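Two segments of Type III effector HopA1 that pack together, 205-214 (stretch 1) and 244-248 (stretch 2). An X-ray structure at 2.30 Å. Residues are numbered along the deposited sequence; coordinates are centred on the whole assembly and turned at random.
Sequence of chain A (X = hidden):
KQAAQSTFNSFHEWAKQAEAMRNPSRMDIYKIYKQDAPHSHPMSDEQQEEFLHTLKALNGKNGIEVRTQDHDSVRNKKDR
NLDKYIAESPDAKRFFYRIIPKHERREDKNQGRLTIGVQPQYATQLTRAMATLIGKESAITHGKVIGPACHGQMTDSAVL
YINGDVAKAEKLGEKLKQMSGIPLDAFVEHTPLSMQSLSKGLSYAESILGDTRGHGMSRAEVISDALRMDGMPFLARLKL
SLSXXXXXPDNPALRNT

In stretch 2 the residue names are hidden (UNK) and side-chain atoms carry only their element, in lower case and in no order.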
# COMPACT_ATOMS: atom_id res chain seq x y z
N ALA A 205 -7.66 1.18 -1.77
CA ALA A 205 -8.11 -0.10 -2.34
C ALA A 205 -8.48 -1.03 -1.20
O ALA A 205 -7.99 -0.87 -0.07
CB ALA A 205 -7.03 -0.71 -3.23
N GLU A 206 -9.33 -2.01 -1.50
CA GLU A 206 -9.83 -2.91 -0.47
C GLU A 206 -9.35 -4.34 -0.68
O GLU A 206 -9.17 -4.79 -1.81
CB GLU A 206 -11.36 -2.86 -0.41
CG GLU A 206 -11.90 -1.48 -0.08
CD GLU A 206 -13.42 -1.43 0.08
OE1 GLU A 206 -14.13 -2.32 -0.44
OE2 GLU A 206 -13.91 -0.48 0.74
N SER A 207 -9.12 -5.04 0.42
CA SER A 207 -8.73 -6.44 0.33
C SER A 207 -9.84 -7.27 0.98
O SER A 207 -10.57 -6.76 1.84
CB SER A 207 -7.38 -6.67 0.99
OG SER A 207 -7.42 -6.30 2.35
N ILE A 208 -10.00 -8.51 0.55
CA ILE A 208 -11.10 -9.33 1.04
C ILE A 208 -10.62 -10.65 1.61
O ILE A 208 -9.49 -11.07 1.33
CB ILE A 208 -12.13 -9.67 -0.07
CG1 ILE A 208 -11.44 -10.34 -1.26
CG2 ILE A 208 -12.83 -8.43 -0.54
CD1 ILE A 208 -12.32 -10.35 -2.50
N LEU A 209 -11.48 -11.28 2.41
CA LEU A 209 -11.32 -12.68 2.80
C LEU A 209 -9.99 -12.93 3.46
O LEU A 209 -9.40 -13.99 3.27
CB LEU A 209 -11.44 -13.59 1.57
CG LEU A 209 -12.80 -13.57 0.86
CD1 LEU A 209 -12.73 -14.21 -0.54
CD2 LEU A 209 -13.82 -14.28 1.74
N GLY A 210 -9.51 -11.95 4.21
CA GLY A 210 -8.21 -12.07 4.86
C GLY A 210 -7.03 -12.12 3.91
O GLY A 210 -5.94 -12.51 4.32
N ASP A 211 -7.24 -11.73 2.65
CA ASP A 211 -6.17 -11.78 1.64
C ASP A 211 -4.87 -11.12 2.10
O ASP A 211 -4.89 -10.09 2.79
CB ASP A 211 -6.65 -11.11 0.35
CG ASP A 211 -5.77 -11.42 -0.85
OD1 ASP A 211 -4.61 -11.87 -0.68
OD2 ASP A 211 -6.25 -11.20 -1.98
N THR A 212 -3.75 -11.73 1.74
CA THR A 212 -2.42 -11.17 2.03
C THR A 212 -1.48 -11.30 0.82
O THR A 212 -0.27 -11.12 0.95
CB THR A 212 -1.77 -11.83 3.28
OG1 THR A 212 -1.91 -13.26 3.22
CG2 THR A 212 -2.41 -11.29 4.57
N ARG A 213 -2.04 -11.63 -0.34
CA ARG A 213 -1.28 -11.62 -1.58
C ARG A 213 -0.77 -10.22 -1.95
O ARG A 213 0.24 -10.08 -2.65
CB ARG A 213 -2.16 -12.12 -2.73
CG ARG A 213 -2.03 -13.59 -3.08
CD ARG A 213 -3.08 -13.92 -4.11
NE ARG A 213 -4.37 -13.41 -3.65
CZ ARG A 213 -5.50 -13.36 -4.37
NH1 ARG A 213 -5.53 -13.79 -5.63
NH2 ARG A 213 -6.61 -12.87 -3.81
N GLY A 214 -1.48 -9.17 -1.49
CA GLY A 214 -1.16 -7.81 -1.90
C GLY A 214 -2.01 -7.32 -3.07
O GLY A 214 -2.44 -8.11 -3.92
N UNK A 244 -16.88 -12.33 -9.73
CA UNK A 244 -16.69 -13.73 -9.33
C UNK A 244 -15.58 -13.87 -8.28
O UNK A 244 -15.52 -14.86 -7.53
c UNK A 244 -16.41 -14.60 -10.55
N UNK A 245 -14.69 -12.89 -8.25
CA UNK A 245 -13.56 -12.90 -7.32
C UNK A 245 -13.82 -12.06 -6.08
O UNK A 245 -12.99 -11.99 -5.19
n UNK A 245 -11.68 -13.47 -10.10
o UNK A 245 -11.03 -14.43 -8.15
c UNK A 245 -12.28 -12.42 -7.99
c UNK A 245 -11.60 -13.52 -8.76
N UNK A 246 -14.99 -11.43 -6.05
CA UNK A 246 -15.43 -10.75 -4.84
C UNK A 246 -15.27 -9.25 -4.87
O UNK A 246 -15.51 -8.57 -3.86
N UNK A 247 -14.87 -8.71 -6.01
CA UNK A 247 -14.70 -7.26 -6.12
C UNK A 247 -15.87 -6.60 -6.84
O UNK A 247 -16.72 -7.27 -7.43
c UNK A 247 -9.99 -8.70 -4.85
c UNK A 247 -10.46 -9.25 -6.03
c UNK A 247 -11.56 -8.68 -6.65
c UNK A 247 -12.19 -7.55 -6.13
c UNK A 247 -13.38 -6.94 -6.82
c UNK A 247 -10.60 -7.58 -4.31
c UNK A 247 -11.69 -7.02 -4.95
o UNK A 247 -8.91 -9.26 -4.21
N UNK A 248 -15.91 -5.28 -6.77
CA UNK A 248 -16.98 -4.50 -7.39
C UNK A 248 -16.66 -4.37 -8.89
O UNK A 248 -15.60 -3.88 -9.27
o UNK A 248 -18.83 -1.54 -6.42
c UNK A 248 -17.09 -3.15 -6.68
c UNK A 248 -18.21 -2.27 -7.22
o UNK A 248 -18.48 -2.31 -8.43
O HOH W 1 -7.85 -8.85 -1.86
O HOH W 2 -8.60 -12.08 -4.88

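Position 244 carries a single side-chain carbon, the CB. It lies in a helix that begins earlier in the chain. The CB at position 244 is 10.0 Å from its nearest atom in stretch 1, Ile208 CD1, and makes no contact. One carbon alone means alanine, so this is Ala244.

Position 245 has four side-chain atoms: two carbons, the second carrying one oxygen and one nitrogen. The CA-to-CB bond points sideways, and the side chain makes no contact with stretch 1. The backbone does: the carbonyl O of position 245 lies 3.2 Å from CD1 of Ile208. Two carbons ending in an amide give asparagine, Asn245.

Position 246 has no side-chain atoms. It is the first residue to leave helical phi/psi, with phi at 102°, in a Schellman motif. Its carbonyl O sits 3.9 Å from CD1 of Ile208. A CB here would point toward stretch 1 and come to 2.8 Å from CD1 of Ile208, a clash. At these backbone angles it would also be jammed against the carbonyl O of Asn245. The residue is Gly246.

Position 247 has one carbon leading to a ring of six carbons, which bears one oxygen at its far end. CD1 of Ile208 lies over one face of the ring. The oxygen on the ring lies near Asp211 and Arg213, without a direct hydrogen bond to either. A hydroxylated six-membered ring is tyrosine, Tyr247. Its CB direction is sideways, but the end of the side chain comes nearer to stretch 1.

Position 248 has two carbons, the second carrying two oxygens. This short carboxylate does not touch stretch 1. The residue is Asp248.

The contact is small, burying 210 Å² in total, and centres on Ile208 and Tyr247. CD1 of Ile208 is 3.9 Å from the centroid of the Tyr247 ring and 22° off its normal, a CH-pi contact. The backbone of Glu206 meets the ring edge, with Glu206 O 4.0 Å from Tyr247 CE1. No direct hydrogen bond crosses between the stretches; water links them instead. Water 1 lies 2.6 Å from Tyr247 OH, accepts from Ile208 N at 3.2 Å and donates to Asp211 OD2 at 2.8 Å. Water 2 lies 2.9 Å from Tyr247 OH and accepts from Arg213 NH2 at 2.4 Å. Within stretch 1, Arg213 NH2 and Asp211 OD2 form a salt bridge at 2.5 Å. Water thus ties the tyrosine hydroxyl to both members of this pair.

Stretch 2 244-248: ANGYD
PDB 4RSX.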